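Local coordinates for hypothetical protein (Psychrobacter arcticus, PDB 2I9W) that is of unknown function but binds two zinc ions, one through an N-terminal cysteine cluster and one through a C-terminal SEC-C motif, around a central cystatin-like domain, at residues A[64-73]-A[84-92]. Numbering follows the deposited sequence.
Sequences FVLVKPEYIV and LDIKAIENW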
ATOM      1  N   PHE A  64       7.940  -1.433  -3.004  1.00 17.93           N
ATOM      2  CA  PHE A  64       8.818  -2.433  -2.340  1.00 20.14           C
ATOM      3  C   PHE A  64       9.827  -2.969  -3.354  1.00 19.10           C
ATOM      4  O   PHE A  64      11.049  -2.935  -3.153  1.00 19.97           O
ATOM      5  CB  PHE A  64       7.993  -3.582  -1.751  1.00 19.10           C
ATOM      6  CG  PHE A  64       7.178  -3.184  -0.535  1.00 22.60           C
ATOM      7  CD1 PHE A  64       7.775  -2.421   0.459  1.00 30.99           C
ATOM      8  CD2 PHE A  64       5.883  -3.599  -0.362  1.00 37.79           C
ATOM      9  CE1 PHE A  64       7.075  -2.050   1.594  1.00 35.97           C
ATOM     10  CE2 PHE A  64       5.174  -3.210   0.786  1.00 31.95           C
ATOM     11  CZ  PHE A  64       5.791  -2.426   1.731  1.00 32.77           C
ATOM     12  N   VAL A  65       9.306  -3.419  -4.496  1.00 19.43           N
ATOM     13  CA  VAL A  65      10.150  -4.054  -5.508  1.00 21.43           C
ATOM     14  C   VAL A  65      11.233  -3.096  -6.012  1.00 20.24           C
ATOM     15  O   VAL A  65      12.418  -3.496  -6.123  1.00 21.65           O
ATOM     16  CB  VAL A  65       9.295  -4.562  -6.695  1.00 20.74           C
ATOM     17  CG1 VAL A  65      10.242  -5.132  -7.824  1.00 19.98           C
ATOM     18  CG2 VAL A  65       8.306  -5.576  -6.225  1.00 20.00           C
ATOM     19  N   LEU A  66      10.842  -1.845  -6.286  1.00 18.22           N
ATOM     20  CA  LEU A  66      11.733  -0.842  -6.871  1.00 20.11           C
ATOM     21  C   LEU A  66      12.520  -0.034  -5.836  1.00 21.11           C
ATOM     22  O   LEU A  66      13.377   0.769  -6.194  1.00 24.32           O
ATOM     23  CB  LEU A  66      10.960   0.090  -7.808  1.00 24.53           C
ATOM     24  CG  LEU A  66      10.244  -0.601  -9.004  1.00 20.96           C
ATOM     25  CD1 LEU A  66       9.340   0.390  -9.771  1.00 19.98           C
ATOM     26  CD2 LEU A  66      11.209  -1.319 -10.003  1.00 23.63           C
ATOM     27  N   VAL A  67      12.255  -0.293  -4.557  1.00 20.00           N
ATOM     28  CA  VAL A  67      12.994   0.295  -3.389  1.00 21.40           C
ATOM     29  C   VAL A  67      12.785   1.815  -3.322  1.00 21.06           C
ATOM     30  O   VAL A  67      13.712   2.621  -3.481  1.00 21.65           O
ATOM     31  CB  VAL A  67      14.502  -0.107  -3.260  1.00 22.10           C
ATOM     32  CG1 VAL A  67      15.018   0.320  -1.878  1.00 18.62           C
ATOM     33  CG2 VAL A  67      14.708  -1.609  -3.461  1.00 20.19           C
ATOM     34  N   LYS A  68      11.526   2.169  -3.110  1.00 21.05           N
ATOM     35  CA  LYS A  68      11.056   3.550  -2.969  1.00 21.25           C
ATOM     36  C   LYS A  68      10.420   3.699  -1.581  1.00 19.68           C
ATOM     37  O   LYS A  68       9.181   3.758  -1.415  1.00 20.89           O
ATOM     38  CB  LYS A  68      10.082   3.872  -4.081  1.00 21.74           C
ATOM     39  CG  LYS A  68      10.784   3.728  -5.438  1.00 28.02           C
ATOM     40  CD  LYS A  68       9.989   4.276  -6.548  1.00 27.94           C
ATOM     41  CE  LYS A  68      10.736   4.086  -7.854  1.00 33.43           C
ATOM     42  NZ  LYS A  68      11.526   5.282  -8.189  1.00 36.15           N
ATOM     43  N   PRO A  69      11.277   3.696  -0.535  1.00 21.43           N
ATOM     44  CA  PRO A  69      10.722   3.638   0.803  1.00 25.63           C
ATOM     45  C   PRO A  69       9.997   4.929   1.208  1.00 26.09           C
ATOM     46  O   PRO A  69       9.123   4.877   2.061  1.00 22.16           O
ATOM     47  CB  PRO A  69      11.942   3.362   1.669  1.00 25.57           C
ATOM     48  CG  PRO A  69      13.104   3.957   0.876  1.00 23.44           C
ATOM     49  CD  PRO A  69      12.754   3.745  -0.543  1.00 22.84           C
ATOM     50  N   GLU A  70      10.357   6.066   0.600  1.00 23.50           N
ATOM     51  CA  GLU A  70       9.622   7.308   0.820  1.00 24.37           C
ATOM     52  C   GLU A  70       8.142   7.137   0.482  1.00 21.60           C
ATOM     53  O   GLU A  70       7.232   7.590   1.255  1.00 21.26           O
ATOM     54  CB  GLU A  70      10.215   8.465   0.029  1.00 27.23           C
ATOM     55  CG  GLU A  70      10.116   8.392  -1.548  1.00 41.42           C
ATOM     56  CD  GLU A  70      10.928   7.253  -2.250  1.00 44.86           C
ATOM     57  OE1 GLU A  70      12.024   6.803  -1.774  1.00 32.73           O
ATOM     58  OE2 GLU A  70      10.441   6.841  -3.316  1.00 47.82           O
ATOM     59  N   TYR A  71       7.874   6.473  -0.643  1.00 18.88           N
ATOM     60  CA  TYR A  71       6.488   6.206  -1.049  1.00 18.50           C
ATOM     61  C   TYR A  71       5.750   5.345   0.001  1.00 19.34           C
ATOM     62  O   TYR A  71       4.600   5.600   0.330  1.00 18.01           O
ATOM     63  CB  TYR A  71       6.429   5.543  -2.440  1.00 20.01           C
ATOM     64  CG  TYR A  71       5.042   5.455  -2.989  1.00 21.69           C
ATOM     65  CD1 TYR A  71       4.467   6.544  -3.618  1.00 17.91           C
ATOM     66  CD2 TYR A  71       4.283   4.291  -2.861  1.00 18.08           C
ATOM     67  CE1 TYR A  71       3.181   6.484  -4.077  1.00 19.14           C
ATOM     68  CE2 TYR A  71       2.980   4.210  -3.339  1.00 22.81           C
ATOM     69  CZ  TYR A  71       2.436   5.321  -3.968  1.00 17.44           C
ATOM     70  OH  TYR A  71       1.147   5.331  -4.449  1.00 20.08           O
ATOM     71  N   ILE A  72       6.420   4.362   0.553  1.00 21.16           N
ATOM     72  CA  ILE A  72       5.837   3.467   1.549  1.00 21.34           C
ATOM     73  C   ILE A  72       5.470   4.271   2.826  1.00 20.95           C
ATOM     74  O   ILE A  72       4.378   4.145   3.371  1.00 20.13           O
ATOM     75  CB  ILE A  72       6.814   2.273   1.886  1.00 22.31           C
ATOM     76  CG1 ILE A  72       7.068   1.430   0.643  1.00 22.65           C
ATOM     77  CG2 ILE A  72       6.275   1.394   3.009  1.00 21.52           C
ATOM     78  CD1 ILE A  72       5.775   0.806   0.037  1.00 27.98           C
ATOM     79  N   VAL A  73       6.387   5.117   3.272  1.00 20.17           N
ATOM     80  CA  VAL A  73       6.073   5.985   4.420  1.00 19.79           C
ATOM     81  C   VAL A  73       4.889   6.929   4.138  1.00 19.61           C
ATOM     82  O   VAL A  73       3.933   6.993   4.931  1.00 20.78           O
ATOM     83  CB  VAL A  73       7.275   6.818   4.871  1.00 21.32           C
ATOM     84  CG1 VAL A  73       6.855   7.761   6.031  1.00 18.76           C
ATOM     85  CG2 VAL A  73       8.434   5.903   5.276  1.00 17.85           C
ATOM     86  N   LEU A  84       7.577   4.740  11.745  1.00 23.01           N
ATOM     87  CA  LEU A  84       8.256   3.864  10.776  1.00 24.27           C
ATOM     88  C   LEU A  84       9.749   4.180  10.741  1.00 23.75           C
ATOM     89  O   LEU A  84      10.133   5.281  11.072  1.00 23.74           O
ATOM     90  CB  LEU A  84       7.662   4.056   9.381  1.00 22.28           C
ATOM     91  CG  LEU A  84       6.160   3.850   9.249  1.00 26.79           C
ATOM     92  CD1 LEU A  84       5.693   4.295   7.863  1.00 23.89           C
ATOM     93  CD2 LEU A  84       5.843   2.374   9.567  1.00 28.66           C
ATOM     94  N   ASP A  85      10.570   3.190  10.388  1.00 24.53           N
ATOM     95  CA  ASP A  85      12.014   3.321  10.301  1.00 25.81           C
ATOM     96  C   ASP A  85      12.327   3.117   8.831  1.00 23.57           C
ATOM     97  O   ASP A  85      12.326   1.998   8.329  1.00 22.04           O
ATOM     98  CB  ASP A  85      12.706   2.277  11.189  1.00 25.68           C
ATOM     99  CG  ASP A  85      14.220   2.289  11.072  1.00 31.48           C
ATOM    100  OD1 ASP A  85      14.789   2.794  10.080  1.00 32.45           O
ATOM    101  OD2 ASP A  85      14.849   1.770  12.004  1.00 42.42           O
ATOM    102  N   ILE A  86      12.572   4.213   8.132  1.00 23.49           N
ATOM    103  CA  ILE A  86      12.641   4.195   6.673  1.00 25.19           C
ATOM    104  C   ILE A  86      13.856   3.377   6.214  1.00 25.20           C
ATOM    105  O   ILE A  86      13.827   2.683   5.209  1.00 25.57           O
ATOM    106  CB  ILE A  86      12.672   5.649   6.117  1.00 24.87           C
ATOM    107  CG1 ILE A  86      12.531   5.657   4.599  1.00 26.93           C
ATOM    108  CG2 ILE A  86      13.927   6.350   6.534  1.00 28.70           C
ATOM    109  CD1 ILE A  86      11.949   6.930   4.066  1.00 27.87           C
ATOM    110  N   LYS A  87      14.931   3.431   6.980  1.00 22.13           N
ATOM    111  CA  LYS A  87      16.101   2.627   6.660  1.00 21.68           C
ATOM    112  C   LYS A  87      15.819   1.123   6.726  1.00 21.58           C
ATOM    113  O   LYS A  87      16.316   0.367   5.896  1.00 22.89           O
ATOM    114  CB  LYS A  87      17.243   3.009   7.585  1.00 24.48           C
ATOM    115  CG  LYS A  87      18.335   3.800   6.870  1.00 30.81           C
ATOM    116  CD  LYS A  87      17.841   5.128   6.266  1.00 34.82           C
ATOM    117  CE  LYS A  87      19.037   6.032   5.890  1.00 33.04           C
ATOM    118  N   ALA A  88      14.981   0.707   7.674  1.00 23.07           N
ATOM    119  CA  ALA A  88      14.696  -0.720   7.876  1.00 20.76           C
ATOM    120  C   ALA A  88      13.791  -1.189   6.772  1.00 19.41           C
ATOM    121  O   ALA A  88      13.961  -2.277   6.249  1.00 18.53           O
ATOM    122  CB  ALA A  88      14.101  -0.998   9.297  1.00 19.23           C
ATOM    123  N   ILE A  89      12.838  -0.341   6.390  1.00 18.27           N
ATOM    124  CA  ILE A  89      11.986  -0.588   5.229  1.00 18.90           C
ATOM    125  C   ILE A  89      12.833  -0.700   3.960  1.00 20.59           C
ATOM    126  O   ILE A  89      12.685  -1.657   3.183  1.00 20.85           O
ATOM    127  CB  ILE A  89      10.916   0.528   5.080  1.00 18.90           C
ATOM    128  CG1 ILE A  89      10.025   0.573   6.321  1.00 19.92           C
ATOM    129  CG2 ILE A  89      10.090   0.319   3.774  1.00 19.74           C
ATOM    130  CD1 ILE A  89       9.026   1.745   6.418  1.00 16.36           C
ATOM    131  N   GLU A  90      13.741   0.259   3.764  1.00 19.55           N
ATOM    132  CA  GLU A  90      14.616   0.270   2.597  1.00 23.28           C
ATOM    133  C   GLU A  90      15.395  -1.029   2.488  1.00 24.47           C
ATOM    134  O   GLU A  90      15.393  -1.656   1.455  1.00 24.35           O
ATOM    135  CB  GLU A  90      15.581   1.453   2.694  1.00 26.94           C
ATOM    136  CG  GLU A  90      16.469   1.673   1.469  1.00 26.60           C
ATOM    137  CD  GLU A  90      17.139   3.019   1.528  1.00 27.94           C
ATOM    138  OE1 GLU A  90      17.810   3.305   2.542  1.00 31.97           O
ATOM    139  OE2 GLU A  90      16.996   3.801   0.573  1.00 46.23           O
ATOM    140  N   ASN A  91      16.088  -1.421   3.551  1.00 22.75           N
ATOM    141  CA  ASN A  91      16.831  -2.690   3.543  1.00 24.69           C
ATOM    142  C   ASN A  91      16.008  -3.961   3.257  1.00 23.77           C
ATOM    143  O   ASN A  91      16.431  -4.809   2.473  1.00 23.49           O
ATOM    144  CB  ASN A  91      17.592  -2.847   4.848  1.00 26.83           C
ATOM    145  CG  ASN A  91      18.754  -1.885   4.943  1.00 29.93           C
ATOM    146  OD1 ASN A  91      19.057  -1.175   3.974  1.00 31.38           O
ATOM    147  ND2 ASN A  91      19.386  -1.824   6.111  1.00 41.07           N
ATOM    148  N   TRP A  92      14.830  -4.059   3.875  1.00 23.34           N
ATOM    149  CA  TRP A  92      13.969  -5.228   3.765  1.00 23.03           C
ATOM    150  C   TRP A  92      13.432  -5.327   2.334  1.00 22.78           C
ATOM    151  O   TRP A  92      13.358  -6.428   1.746  1.00 24.37           O
ATOM    152  CB  TRP A  92      12.837  -5.094   4.774  1.00 23.54           C
ATOM    153  CG  TRP A  92      11.765  -6.127   4.660  1.00 28.84           C
ATOM    154  CD1 TRP A  92      11.777  -7.394   5.189  1.00 32.82           C
ATOM    155  CD2 TRP A  92      10.519  -5.986   3.982  1.00 30.75           C
ATOM    156  NE1 TRP A  92      10.600  -8.034   4.886  1.00 35.40           N
ATOM    157  CE2 TRP A  92       9.817  -7.193   4.141  1.00 30.60           C
ATOM    158  CE3 TRP A  92       9.912  -4.939   3.277  1.00 31.24           C
ATOM    159  CZ2 TRP A  92       8.550  -7.386   3.605  1.00 33.29           C
ATOM    160  CZ3 TRP A  92       8.658  -5.137   2.747  1.00 32.66           C
ATOM    161  CH2 TRP A  92       7.994  -6.344   2.921  1.00 31.20           C
TER
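Pro69 is the bump at the centre of this helix-helix packing in the NTF2-like (cystatin-like) middle domain: its ring, in the first turn of helix 69-74, sits in the hollow bordered by Ile86, Ile89 and Glu90 on helix 86-95. Pro69 CB lies 3.8 Å from Ile86 CG1, while Pro69 CG meets the aliphatic stem of Glu90. The axes of 69-73 and 86-92 approach to 9.5 Å, with their N-to-C directions 124° apart. Just before it, Val67 closes a Schellman motif on helix 53-66, and the turn sets Val67 CG1 against Glu90 CG. At the other end, Val73 CG2 fills the notch between Ile86 CD1 and Leu84 CD1. With CG2 anti to the backbone N (CG1 at chi1 -60°), Ile89 directs that methyl inward to Ile72 CG2, 4.0 Å away. Phe64 is wedged between Ile72 CD1 on one ring face and Trp92 on the other, in a T-shaped stack with planes at 89°. A serine in place of Phe64 would probably leave the Trp92 edge without its aromatic face and open a gap beside Ile72. Trp92 CZ3 lies over the CD1-CE1 bond of Phe64, 3.7 Å from each atom.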